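Local coordinates for DNA repair protein RAD7 (Saccharomyces cerevisiae, PDB 5ZB2) that promotes global genome nucleotide excision repair, as a component of the GGR complex that removes lesions such as UV damage from nontranscribing DNA, at residues K93-I97 with L119-E123; S130-P136 with E157-T163. One frame throughout, in Å; residues are numbered along the deposited sequence.

Contact 1: K93-I97 with L119-E123; sequences KTLAI and LYIAE. With 9FO (3,6,9,12,15,18,21,24,27,30,33,36,39,42,45,48,51,54,57-nonadecaoxanonapentacontane-1,59-diol), chain K.
K93-I97 and L119-E123 are both helical throughout. Their axes run almost parallel, 7° apart in N-to-C direction, with a closest approach of 8.7 Å. The CA register pairs K93 with Y120 (5.8 Å) and A96 with I121 (5.5 Å). Along 119-123, Y120 makes most of the contact: its CA-CB bond points at the other helix, and chi1 near -98°, between the usual wells, lays the ring alongside K93. K93 CG sits 3.6 Å from the ring centroid and 12° off its normal, a CH-pi contact, and K93 CB is 3.6 Å from Y120 CD2. K93 NZ reaches salt-bridge partners beyond both segments: E116, D90 and D90 of the second subunit. Neighbouring helices side by side in this way are the outer layer of a leucine-rich-repeat solenoid, here helices 89-98 and 115-124. A96 CB is 4.4 Å from Y120 CB and 3.9 Å from Y120 O, the small side chain permitting this approach. I97, with chi1 and chi2 both m, brings CD1 within 4.1 Å of Y120 CE2. A polyethylene glycol, 9FO, approaches Y120 OH by its CAL at 3.5 Å and I97 CD1 by its CAI at 3.7 Å. I121 follows, its CA 4.3 Å from A96 CB.

Contact 2: S130-P136 with E157-T163; sequences SLNLDGP and EFHISNT
H159 lays its CB against the side chain of N132, 3.7 Å from N132 CG, while its ring turns away from strand 130-134, toward S184. The two are bridge partners on the parallel sheet that lines the concave side of a leucine-rich-repeat solenoid, and helix 141-150 makes the beta-alpha-beta connection between their strands. Strands 130-134 and 157-161 run 4° from parallel, axes 4.8 Å apart, with S130 opposite E157, L131 opposite F158, N132 opposite H159, L133 opposite I160 and D134 opposite S161. Both are extended. The ladder alternates as parallel pairing demands: L131 N to E157 O (3.0 Å), H159 N to L131 O (3.2 Å), L133 N to H159 O (2.8 Å), a weak S161 N to L133 O (3.0 Å) and G135 N to S161 O (2.9 Å). On the face holding S130, N132 and D134 the chemistry is polar: S130 OG donates to E157 OE1 at 2.6 Å, while N132 OD1 bonds Q108 and H159 NE2 bonds S184. One water links N132 OD1 (2.9 Å), L133 O (3.0 Å) and S161 OG (2.6 Å). The face of L131, L133, F158 and I160 turns to helix 141-150, where W144 meets L133, P136 and I160, and F148 packs edge-to-face on F158. Beyond the strands, G135 has positive phi (93°), where a CB would jam against D134 O. P136 CG lies 4.1 Å from I160 CD1. N162, also at positive phi (59°), gives its ND2 to D134 OD1 at 2.8 Å.

Overall arrangement
Both contacts join successive repeats of the C-terminal, leucine-rich-repeat part of RAD7, and helix 115-124 of contact 1 leads directly into strand 130-134 of contact 2. Their centres are 16 Å apart, and their nearest atoms come within about 4 Å without touching. Contact 1 belongs to the helical layer, 22 Å from the chain centre, where a second subunit and bound polyethylene glycol approach; it buries 242 Å², largely through side chains, with no hydrogen bond across it. Contact 2 lies in the sheet, 9 Å from that centre, and buries 582 Å² through a backbone ladder with polar and apolar faces; no other protein chain touches it.

Contact 1: K93-I97 with L119-E123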
loop_
_atom_site.group_PDB
_atom_site.type_symbol
_atom_site.label_atom_id
_atom_site.label_comp_id
_atom_site.label_asym_id
_atom_site.label_seq_id
_atom_site.Cartn_x
_atom_site.Cartn_y
_atom_site.Cartn_z
ATOM N N LYS A 93 -7.071 2.423 0.049
ATOM C CA LYS A 93 -6.698 1.859 1.342
ATOM C C LYS A 93 -6.374 2.958 2.349
ATOM O O LYS A 93 -6.763 2.872 3.518
ATOM C CB LYS A 93 -5.510 0.909 1.170
ATOM C CG LYS A 93 -5.852 -0.376 0.416
ATOM C CD LYS A 93 -4.653 -0.951 -0.346
ATOM C CE LYS A 93 -3.547 -1.425 0.590
ATOM N NZ LYS A 93 -2.385 -1.990 -0.158
ATOM N N THR A 94 -5.669 4.005 1.914
ATOM C CA THR A 94 -5.301 5.075 2.837
ATOM C C THR A 94 -6.532 5.852 3.287
ATOM O O THR A 94 -6.666 6.191 4.470
ATOM C CB THR A 94 -4.279 6.015 2.187
ATOM O OG1 THR A 94 -3.140 5.266 1.745
ATOM C CG2 THR A 94 -3.821 7.083 3.173
ATOM N N LEU A 95 -7.445 6.139 2.356
ATOM C CA LEU A 95 -8.698 6.796 2.713
ATOM C C LEU A 95 -9.416 6.031 3.820
ATOM O O LEU A 95 -9.840 6.614 4.824
ATOM C CB LEU A 95 -9.586 6.919 1.473
ATOM C CG LEU A 95 -10.987 7.500 1.688
ATOM C CD1 LEU A 95 -10.899 8.971 2.073
ATOM C CD2 LEU A 95 -11.842 7.307 0.445
ATOM N N ALA A 96 -9.553 4.714 3.655
ATOM C CA ALA A 96 -10.244 3.914 4.661
ATOM C C ALA A 96 -9.537 3.987 6.008
ATOM O O ALA A 96 -10.190 4.045 7.057
ATOM C CB ALA A 96 -10.352 2.461 4.197
ATOM N N ILE A 97 -8.202 3.980 6.005
ATOM C CA ILE A 97 -7.461 4.000 7.262
ATOM C C ILE A 97 -7.659 5.329 7.983
ATOM O O ILE A 97 -7.774 5.368 9.214
ATOM C CB ILE A 97 -5.970 3.708 6.998
ATOM C CG1 ILE A 97 -5.779 2.254 6.546
ATOM C CG2 ILE A 97 -5.114 4.000 8.227
ATOM C CD1 ILE A 97 -6.206 1.205 7.561
ATOM N N LEU A 119 -12.039 -4.658 0.370
ATOM C CA LEU A 119 -12.100 -5.243 1.707
ATOM C C LEU A 119 -11.562 -4.289 2.771
ATOM O O LEU A 119 -11.999 -4.345 3.925
ATOM C CB LEU A 119 -11.336 -6.567 1.735
ATOM C CG LEU A 119 -11.816 -7.628 0.737
ATOM C CD1 LEU A 119 -11.094 -8.946 0.967
ATOM C CD2 LEU A 119 -13.322 -7.837 0.807
ATOM N N TYR A 120 -10.624 -3.410 2.415
ATOM C CA TYR A 120 -10.234 -2.343 3.333
ATOM C C TYR A 120 -11.436 -1.473 3.689
ATOM O O TYR A 120 -11.660 -1.146 4.860
ATOM C CB TYR A 120 -9.131 -1.488 2.710
ATOM C CG TYR A 120 -7.724 -1.831 3.139
ATOM C CD1 TYR A 120 -7.137 -3.039 2.782
ATOM C CD2 TYR A 120 -6.965 -0.925 3.870
ATOM C CE1 TYR A 120 -5.840 -3.343 3.160
ATOM C CE2 TYR A 120 -5.668 -1.218 4.251
ATOM C CZ TYR A 120 -5.111 -2.427 3.893
ATOM O OH TYR A 120 -3.821 -2.715 4.273
ATOM N N ILE A 121 -12.220 -1.085 2.679
ATOM C CA ILE A 121 -13.394 -0.247 2.912
ATOM C C ILE A 121 -14.361 -0.939 3.866
ATOM O O ILE A 121 -14.854 -0.336 4.826
ATOM C CB ILE A 121 -14.068 0.101 1.573
ATOM C CG1 ILE A 121 -13.191 1.080 0.797
ATOM C CG2 ILE A 121 -15.468 0.687 1.784
ATOM C CD1 ILE A 121 -13.599 1.265 -0.639
ATOM N N ALA A 122 -14.648 -2.216 3.614
ATOM C CA ALA A 122 -15.616 -2.935 4.437
ATOM C C ALA A 122 -15.110 -3.165 5.857
ATOM O O ALA A 122 -15.909 -3.183 6.801
ATOM C CB ALA A 122 -15.959 -4.275 3.788
ATOM N N GLU A 123 -13.800 -3.347 6.036
ATOM C CA GLU A 123 -13.269 -3.756 7.331
ATOM C C GLU A 123 -12.699 -2.610 8.158
ATOM O O GLU A 123 -12.596 -2.752 9.379
ATOM C CB GLU A 123 -12.192 -4.827 7.136
ATOM C CG GLU A 123 -12.747 -6.119 6.547
ATOM C CD GLU A 123 -11.722 -7.232 6.464
ATOM O OE1 GLU A 123 -10.520 -6.932 6.288
ATOM O OE2 GLU A 123 -12.120 -8.412 6.575
HETATM O OAA 9FO K . -0.492 -4.971 10.722
HETATM C CAB 9FO K . -0.540 -3.576 10.613
HETATM C CAC 9FO K . 0.855 -2.996 10.841
HETATM O OAD 9FO K . 0.764 -1.641 11.174
HETATM C CAE 9FO K . 0.497 -0.785 10.103
HETATM C CAF 9FO K . 0.034 0.568 10.642
HETATM O OAG 9FO K . -0.817 1.175 9.714
HETATM C CAH 9FO K . -2.127 0.682 9.728
HETATM C CAI 9FO K . -2.613 0.565 8.290
HETATM O OAJ 9FO K . -2.172 -0.658 7.779
HETATM C CAK 9FO K . -1.765 -0.619 6.442
HETATM C CAL 9FO K . -0.984 -1.888 6.118
HETATM O OAM 9FO K . 0.168 -1.559 5.394
HETATM C CAN 9FO K . 1.283 -2.333 5.722
HETATM C CAO 9FO K . 1.892 -1.809 7.014
HETATM O OAP 9FO K . 3.212 -1.405 6.782
HETATM C CAQ 9FO K . 3.782 -0.712 7.851
HETATM C CAR 9FO K . 3.281 0.726 7.834
HETATM O OAS 9FO K . 4.080 1.526 8.653
HETATM C CAT 9FO K . 3.378 2.545 9.308
HETATM C CAU 9FO K . 2.800 3.550 8.311
HETATM O OAV 9FO K . 1.416 3.632 8.491
HETATM C CAW 9FO K . 0.757 4.404 7.528
HETATM C CAX 9FO K . -0.749 4.337 7.773
HETATM O OAY 9FO K . -1.345 3.427 6.892
HETATM C CAZ 9FO K . -1.521 3.898 5.585
HETATM C CBA 9FO K . -2.412 2.928 4.814
HETATM O OBB 9FO K . -1.776 2.494 3.647
HETATM C CBC 9FO K . -1.073 1.288 3.754
HETATM C CBD 9FO K . -0.654 0.849 2.355
HETATM O OBE 9FO K . 0.510 1.529 1.994
HETATM C CBF 9FO K . 0.478 2.007 0.683
HETATM C CBG 9FO K . 1.818 2.652 0.348
HETATM O OBH 9FO K . 2.492 2.957 1.541
HETATM C CBI 9FO K . 3.398 4.023 1.448
HETATM C CBJ 9FO K . 3.626 4.633 2.829
HETATM O OBK 9FO K . 3.655 6.029 2.706
HETATM C CBL 9FO K . 2.956 6.735 3.695
HETATM C CBM 9FO K . 2.582 8.111 3.155
HETATM O OBN 9FO K . 1.680 8.728 4.027
HETATM C CBO 9FO K . 0.331 8.531 3.712
HETATM C CBP 9FO K . -0.106 9.488 2.602
HETATM O OBQ 9FO K . -1.162 8.887 1.908
HETATM C CBR 9FO K . -1.327 9.268 0.571
HETATM C CBS 9FO K . -2.020 8.112 -0.140
HETATM O OBT 9FO K . -1.362 7.858 -1.347
HETATM C CBU 9FO K . -1.383 6.518 -1.750
HETATM C CBV 9FO K . -0.239 6.285 -2.728
HETATM O OBW 9FO K . 0.913 5.978 -1.999
HETATM C CBX 9FO K . 2.053 5.787 -2.787
HETATM C CBY 9FO K . 3.301 5.859 -1.911
HETATM O OBZ 9FO K . 3.216 6.948 -1.036
HETATM C CCA 9FO K . 4.346 7.776 -1.055
HETATM C CCB 9FO K . 4.321 8.697 0.162
HETATM O OCC 9FO K . 3.626 9.887 -0.084
HETATM C CCD 9FO K . 2.262 9.773 -0.373
HETATM C CCE 9FO K . 2.110 9.753 -1.893
HETATM O OCF 9FO K . 1.149 10.678 -2.313
HETATM C CCG 9FO K . 0.678 10.465 -3.616
HETATM C CCH 9FO K . 1.836 10.244 -4.591
HETATM O OCI 9FO K . 1.421 10.545 -5.894
#

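Contact 2: S130-P136 with E157-T163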
loop_
_atom_site.group_PDB
_atom_site.type_symbol
_atom_site.label_atom_id
_atom_site.label_comp_id
_atom_site.label_asym_id
_atom_site.label_seq_id
_atom_site.Cartn_x
_atom_site.Cartn_y
_atom_site.Cartn_z
ATOM N N SER A 130 -23.536 2.942 3.718
ATOM C CA SER A 130 -23.948 3.274 2.359
ATOM C C SER A 130 -22.727 3.322 1.451
ATOM O O SER A 130 -21.766 4.042 1.739
ATOM C CB SER A 130 -24.672 4.623 2.326
ATOM O OG SER A 130 -24.820 5.092 0.999
ATOM N N LEU A 131 -22.771 2.567 0.352
ATOM C CA LEU A 131 -21.674 2.542 -0.612
ATOM C C LEU A 131 -22.243 2.624 -2.021
ATOM O O LEU A 131 -23.092 1.809 -2.398
ATOM C CB LEU A 131 -20.824 1.276 -0.452
ATOM C CG LEU A 131 -19.509 1.233 -1.242
ATOM C CD1 LEU A 131 -18.561 2.350 -0.819
ATOM C CD2 LEU A 131 -18.827 -0.120 -1.092
ATOM N N ASN A 132 -21.766 3.604 -2.792
ATOM C CA ASN A 132 -22.143 3.794 -4.189
ATOM C C ASN A 132 -20.882 3.701 -5.039
ATOM O O ASN A 132 -19.948 4.489 -4.856
ATOM C CB ASN A 132 -22.836 5.145 -4.383
ATOM C CG ASN A 132 -23.413 5.326 -5.780
ATOM O OD1 ASN A 132 -22.897 4.790 -6.762
ATOM N ND2 ASN A 132 -24.492 6.097 -5.873
ATOM N N LEU A 133 -20.850 2.735 -5.958
ATOM C CA LEU A 133 -19.690 2.493 -6.808
ATOM C C LEU A 133 -20.112 2.511 -8.269
ATOM O O LEU A 133 -21.059 1.817 -8.654
ATOM C CB LEU A 133 -19.032 1.150 -6.477
ATOM C CG LEU A 133 -18.587 0.907 -5.033
ATOM C CD1 LEU A 133 -18.051 -0.511 -4.884
ATOM C CD2 LEU A 133 -17.544 1.919 -4.591
ATOM N N ASP A 134 -19.385 3.279 -9.075
ATOM C CA ASP A 134 -19.646 3.378 -10.504
ATOM C C ASP A 134 -18.375 3.023 -11.275
ATOM O O ASP A 134 -17.415 3.794 -11.294
ATOM C CB ASP A 134 -20.104 4.790 -10.870
ATOM C CG ASP A 134 -20.380 4.948 -12.351
ATOM O OD1 ASP A 134 -20.468 3.920 -13.054
ATOM O OD2 ASP A 134 -20.508 6.102 -12.814
ATOM N N GLY A 135 -18.365 1.864 -11.881
ATOM C CA GLY A 135 -17.234 1.416 -12.629
ATOM C C GLY A 135 -16.195 0.565 -11.938
ATOM O O GLY A 135 -15.085 0.601 -12.358
ATOM N N PRO A 136 -16.523 -0.190 -10.904
ATOM C CA PRO A 136 -15.507 -1.048 -10.277
ATOM C C PRO A 136 -15.332 -2.320 -11.093
ATOM O O PRO A 136 -15.732 -3.392 -10.637
ATOM C CB PRO A 136 -16.102 -1.356 -8.905
ATOM C CG PRO A 136 -17.575 -1.231 -9.093
ATOM C CD PRO A 136 -17.781 -0.169 -10.137
ATOM N N GLU A 157 -27.580 0.794 2.071
ATOM C CA GLU A 157 -27.681 1.445 0.770
ATOM C C GLU A 157 -26.554 0.943 -0.116
ATOM O O GLU A 157 -25.379 1.051 0.249
ATOM C CB GLU A 157 -27.619 2.969 0.916
ATOM C CG GLU A 157 -27.727 3.721 -0.388
ATOM C CD GLU A 157 -28.003 5.199 -0.186
ATOM O OE1 GLU A 157 -27.225 5.858 0.536
ATOM O OE2 GLU A 157 -29.005 5.699 -0.741
ATOM N N PHE A 158 -26.907 0.390 -1.275
ATOM C CA PHE A 158 -25.915 -0.119 -2.214
ATOM C C PHE A 158 -26.351 0.219 -3.630
ATOM O O PHE A 158 -27.438 -0.183 -4.061
ATOM C CB PHE A 158 -25.722 -1.631 -2.056
ATOM C CG PHE A 158 -24.604 -2.189 -2.894
ATOM C CD1 PHE A 158 -23.281 -1.907 -2.587
ATOM C CD2 PHE A 158 -24.875 -2.994 -3.989
ATOM C CE1 PHE A 158 -22.249 -2.413 -3.356
ATOM C CE2 PHE A 158 -23.843 -3.506 -4.765
ATOM C CZ PHE A 158 -22.530 -3.215 -4.443
ATOM N N HIS A 159 -25.508 0.972 -4.336
ATOM C CA HIS A 159 -25.678 1.259 -5.754
ATOM C C HIS A 159 -24.393 0.877 -6.470
ATOM O O HIS A 159 -23.309 1.321 -6.078
ATOM C CB HIS A 159 -25.992 2.742 -5.997
ATOM C CG HIS A 159 -27.270 3.203 -5.370
ATOM N ND1 HIS A 159 -28.303 3.748 -6.103
ATOM C CD2 HIS A 159 -27.685 3.200 -4.081
ATOM C CE1 HIS A 159 -29.299 4.059 -5.293
ATOM N NE2 HIS A 159 -28.950 3.736 -4.061
ATOM N N ILE A 160 -24.510 0.042 -7.505
ATOM C CA ILE A 160 -23.374 -0.338 -8.335
ATOM C C ILE A 160 -23.748 -0.145 -9.800
ATOM O O ILE A 160 -24.890 -0.401 -10.199
ATOM C CB ILE A 160 -22.920 -1.788 -8.067
ATOM C CG1 ILE A 160 -21.759 -2.148 -9.002
ATOM C CG2 ILE A 160 -24.088 -2.756 -8.226
ATOM C CD1 ILE A 160 -21.044 -3.410 -8.623
ATOM N N SER A 161 -22.778 0.292 -10.603
ATOM C CA SER A 161 -23.032 0.605 -12.001
ATOM C C SER A 161 -21.810 0.270 -12.845
ATOM O O SER A 161 -20.676 0.249 -12.359
ATOM C CB SER A 161 -23.396 2.084 -12.183
ATOM O OG SER A 161 -24.463 2.458 -11.331
ATOM N N ASN A 162 -22.066 0.004 -14.128
ATOM C CA ASN A 162 -21.033 -0.074 -15.164
ATOM C C ASN A 162 -19.976 -1.140 -14.856
ATOM O O ASN A 162 -18.784 -0.853 -14.726
ATOM C CB ASN A 162 -20.381 1.297 -15.369
ATOM C CG ASN A 162 -21.249 2.230 -16.180
ATOM O OD1 ASN A 162 -21.746 1.859 -17.240
ATOM N ND2 ASN A 162 -21.449 3.443 -15.681
ATOM N N THR A 163 -20.430 -2.390 -14.777
ATOM C CA THR A 163 -19.513 -3.526 -14.694
ATOM C C THR A 163 -20.271 -4.792 -15.054
ATOM O O THR A 163 -21.311 -5.077 -14.454
ATOM C CB THR A 163 -18.900 -3.651 -13.299
ATOM O OG1 THR A 163 -18.137 -4.861 -13.227
ATOM C CG2 THR A 163 -19.979 -3.667 -12.215
HETATM O O HOH W 1 -23.785 3.038 -8.940
HETATM O O HOH W 2 -17.115 -5.600 -10.811
#